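Local coordinates for terminase, large subunit (Bacillus phage spp1, PDB 2WBN), which cuts the viral genome through its nuclease domain, the part described here, and in full length also drives DNA into empty capsids as an ATP-powered motor, at residues 165-170 with 190-195. Numbering follows the deposited sequence.
Sequences REFENI and HTIDAT
The carboxylate of Glu166, on helix 161-169, grips the first turn of helix 190-198. Glu166 CB lies 3.8 Å from Thr191 OG1, and CG passes the same hydroxyl slightly farther off. Because CG is anti to the carbonyl carbon (chi1 -69°) and the chain is extended beyond it, the carboxylate is delivered to the backbone N-H groups that begin the neighbouring helix. Glu166 OE1 accepts two bonds: Thr191 N donates to its syn lone pair at 2.7 Å, while Thr191 OG1, on a side chain short enough to donate beside its own N-H, comes from the anti side, 32° out of the carboxylate plane, at 2.6 Å. Glu166 OE2 receives a weak bond from His190 N and lies 3.4 Å from His190 CD2. A glutamate suits this place, since it is long enough to span the gap and its negative charge would be favoured by the helix N-terminus.

Next to these polar bonds the packing is apolar. The flat Phe167 ring offers one face to Ile192 CG1 in a CH-pi contact, 3.9 Å from the centroid. Branched Ile192 also reaches Ile170, its CD1 lying 3.8 Å from Ile170 CB. Thr195 OG1 sits at the ring edge and bonds to Thr191 O within its own helix.

Segments 165-169 and 190-195 cross nearly at right angles (97°). Within this RNase H-like nuclease domain, the carboxylate binds the N-terminal turn of the helix whose His190 and Asp193 bind the second manganese ion, consistent with positioning this part of the two-metal catalytic site.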
ATOM      1  N   ARG A 165       4.508   7.843  -7.856  1.00 43.18           N
ATOM      2  CA  ARG A 165       5.916   8.174  -7.828  1.00 43.32           C
ATOM      3  C   ARG A 165       6.761   7.003  -7.318  1.00 43.04           C
ATOM      4  O   ARG A 165       7.757   6.638  -7.929  1.00 42.60           O
ATOM      5  CB  ARG A 165       6.172   9.406  -6.955  1.00 43.46           C
ATOM      6  CG  ARG A 165       7.646   9.867  -6.989  1.00 45.31           C
ATOM      7  CD  ARG A 165       7.933  11.072  -6.095  1.00 47.78           C
ATOM      8  NE  ARG A 165       7.256  10.950  -4.814  1.00 48.01           N
ATOM      9  CZ  ARG A 165       7.673  10.218  -3.796  1.00 50.78           C
ATOM     10  NH1 ARG A 165       6.930  10.179  -2.700  1.00 53.48           N
ATOM     11  NH2 ARG A 165       8.814   9.513  -3.862  1.00 49.62           N
ATOM     12  N   GLU A 166       6.333   6.383  -6.232  1.00 43.50           N
ATOM     13  CA  GLU A 166       7.164   5.356  -5.626  1.00 44.58           C
ATOM     14  C   GLU A 166       7.240   4.132  -6.521  1.00 44.60           C
ATOM     15  O   GLU A 166       8.329   3.586  -6.726  1.00 45.10           O
ATOM     16  CB  GLU A 166       6.670   5.011  -4.235  1.00 44.03           C
ATOM     17  CG  GLU A 166       6.880   6.127  -3.247  1.00 45.33           C
ATOM     18  CD  GLU A 166       6.698   5.659  -1.821  1.00 49.26           C
ATOM     19  OE1 GLU A 166       6.007   4.631  -1.622  1.00 51.74           O
ATOM     20  OE2 GLU A 166       7.275   6.297  -0.921  1.00 50.71           O
ATOM     21  N   PHE A 167       6.100   3.709  -7.066  1.00 45.44           N
ATOM     22  CA  PHE A 167       6.086   2.521  -7.911  1.00 45.18           C
ATOM     23  C   PHE A 167       6.831   2.744  -9.221  1.00 45.77           C
ATOM     24  O   PHE A 167       7.561   1.851  -9.672  1.00 45.69           O
ATOM     25  CB  PHE A 167       4.650   2.035  -8.159  1.00 45.75           C
ATOM     26  CG  PHE A 167       4.079   1.167  -7.047  1.00 45.24           C
ATOM     27  CD1 PHE A 167       3.533   1.727  -5.909  1.00 47.57           C
ATOM     28  CD2 PHE A 167       4.049  -0.216  -7.180  1.00 47.88           C
ATOM     29  CE1 PHE A 167       2.977   0.936  -4.917  1.00 48.95           C
ATOM     30  CE2 PHE A 167       3.523  -1.029  -6.180  1.00 47.44           C
ATOM     31  CZ  PHE A 167       2.961  -0.448  -5.055  1.00 48.78           C
ATOM     32  N   GLU A 168       6.668   3.920  -9.834  1.00 45.97           N
ATOM     33  CA  GLU A 168       7.424   4.240 -11.037  1.00 46.21           C
ATOM     34  C   GLU A 168       8.949   4.258 -10.832  1.00 46.46           C
ATOM     35  O   GLU A 168       9.704   3.803 -11.699  1.00 45.45           O
ATOM     36  CB  GLU A 168       6.981   5.562 -11.664  1.00 47.30           C
ATOM     37  CG  GLU A 168       7.741   5.814 -12.966  1.00 49.24           C
ATOM     38  CD  GLU A 168       7.175   6.893 -13.864  1.00 52.40           C
ATOM     39  OE1 GLU A 168       5.978   7.240 -13.765  1.00 52.21           O
ATOM     40  OE2 GLU A 168       7.978   7.392 -14.680  1.00 51.59           O
ATOM     41  N   ASN A 169       9.399   4.756  -9.682  1.00 46.03           N
ATOM     42  CA  ASN A 169      10.820   4.990  -9.499  1.00 46.73           C
ATOM     43  C   ASN A 169      11.584   3.890  -8.745  1.00 46.63           C
ATOM     44  O   ASN A 169      12.814   3.884  -8.782  1.00 46.34           O
ATOM     45  CB  ASN A 169      11.017   6.384  -8.877  1.00 47.19           C
ATOM     46  CG  ASN A 169      10.539   7.499  -9.830  1.00 49.03           C
ATOM     47  OD1 ASN A 169      11.189   7.790 -10.814  1.00 51.53           O
ATOM     48  ND2 ASN A 169       9.375   8.048  -9.574  1.00 52.01           N
ATOM     49  N   ILE A 170      10.883   2.964  -8.076  1.00 47.27           N
ATOM     50  CA  ILE A 170      11.575   1.880  -7.317  1.00 47.24           C
ATOM     51  C   ILE A 170      12.402   0.955  -8.232  1.00 47.64           C
ATOM     52  O   ILE A 170      12.003   0.633  -9.350  1.00 46.68           O
ATOM     53  CB  ILE A 170      10.589   1.061  -6.432  1.00 47.30           C
ATOM     54  CG1 ILE A 170      11.334   0.303  -5.320  1.00 47.37           C
ATOM     55  CG2 ILE A 170       9.743   0.121  -7.276  1.00 47.69           C
ATOM     56  CD1 ILE A 170      11.735   1.155  -4.089  1.00 46.49           C
ATOM     57  N   HIS A 190       7.424   3.492   0.895  1.00 46.54           N
ATOM     58  CA  HIS A 190       6.495   3.423   2.020  1.00 46.50           C
ATOM     59  C   HIS A 190       5.088   2.983   1.603  1.00 45.86           C
ATOM     60  O   HIS A 190       4.425   2.202   2.324  1.00 44.58           O
ATOM     61  CB  HIS A 190       6.522   4.774   2.754  1.00 46.93           C
ATOM     62  CG  HIS A 190       7.914   5.318   2.870  1.00 48.42           C
ATOM     63  ND1 HIS A 190       8.867   4.734   3.672  1.00 47.53           N
ATOM     64  CD2 HIS A 190       8.551   6.304   2.192  1.00 50.62           C
ATOM     65  CE1 HIS A 190      10.017   5.367   3.526  1.00 49.47           C
ATOM     66  NE2 HIS A 190       9.850   6.331   2.640  1.00 47.41           N
ATOM     67  N   THR A 191       4.632   3.440   0.430  1.00 44.66           N
ATOM     68  CA  THR A 191       3.345   3.001  -0.090  1.00 44.26           C
ATOM     69  C   THR A 191       3.409   1.575  -0.652  1.00 44.34           C
ATOM     70  O   THR A 191       2.389   0.892  -0.721  1.00 43.48           O
ATOM     71  CB  THR A 191       2.782   3.915  -1.222  1.00 44.58           C
ATOM     72  OG1 THR A 191       3.629   3.837  -2.378  1.00 43.67           O
ATOM     73  CG2 THR A 191       2.659   5.361  -0.751  1.00 43.72           C
ATOM     74  N   ILE A 192       4.590   1.138  -1.063  1.00 44.50           N
ATOM     75  CA  ILE A 192       4.770  -0.240  -1.547  1.00 44.90           C
ATOM     76  C   ILE A 192       4.664  -1.204  -0.363  1.00 45.18           C
ATOM     77  O   ILE A 192       3.982  -2.226  -0.438  1.00 46.10           O
ATOM     78  CB  ILE A 192       6.120  -0.437  -2.256  1.00 44.38           C
ATOM     79  CG1 ILE A 192       6.315   0.585  -3.386  1.00 45.06           C
ATOM     80  CG2 ILE A 192       6.193  -1.834  -2.884  1.00 46.45           C
ATOM     81  CD1 ILE A 192       7.675   0.528  -4.054  1.00 43.16           C
ATOM     82  N   ASP A 193       5.330  -0.870   0.738  1.00 44.62           N
ATOM     83  CA  ASP A 193       5.156  -1.623   1.993  1.00 45.39           C
ATOM     84  C   ASP A 193       3.699  -1.687   2.414  1.00 44.72           C
ATOM     85  O   ASP A 193       3.200  -2.763   2.702  1.00 45.23           O
ATOM     86  CB  ASP A 193       5.983  -1.005   3.122  1.00 45.24           C
ATOM     87  CG  ASP A 193       7.472  -1.304   2.996  1.00 46.98           C
ATOM     88  OD1 ASP A 193       7.841  -2.260   2.285  1.00 46.88           O
ATOM     89  OD2 ASP A 193       8.275  -0.583   3.624  1.00 49.42           O
ATOM     90  N   ALA A 194       3.014  -0.550   2.429  1.00 44.44           N
ATOM     91  CA  ALA A 194       1.595  -0.514   2.810  1.00 44.69           C
ATOM     92  C   ALA A 194       0.736  -1.384   1.909  1.00 45.39           C
ATOM     93  O   ALA A 194      -0.191  -2.043   2.382  1.00 45.17           O
ATOM     94  CB  ALA A 194       1.068   0.908   2.837  1.00 44.18           C
ATOM     95  N   THR A 195       1.034  -1.356   0.604  1.00 45.68           N
ATOM     96  CA  THR A 195       0.369  -2.221  -0.359  1.00 45.97           C
ATOM     97  C   THR A 195       0.608  -3.720  -0.110  1.00 46.12           C
ATOM     98  O   THR A 195      -0.330  -4.496  -0.129  1.00 46.85           O
ATOM     99  CB  THR A 195       0.796  -1.845  -1.786  1.00 45.84           C
ATOM    100  OG1 THR A 195       0.476  -0.470  -1.995  1.00 44.77           O
ATOM    101  CG2 THR A 195       0.067  -2.712  -2.832  1.00 45.27           C
TER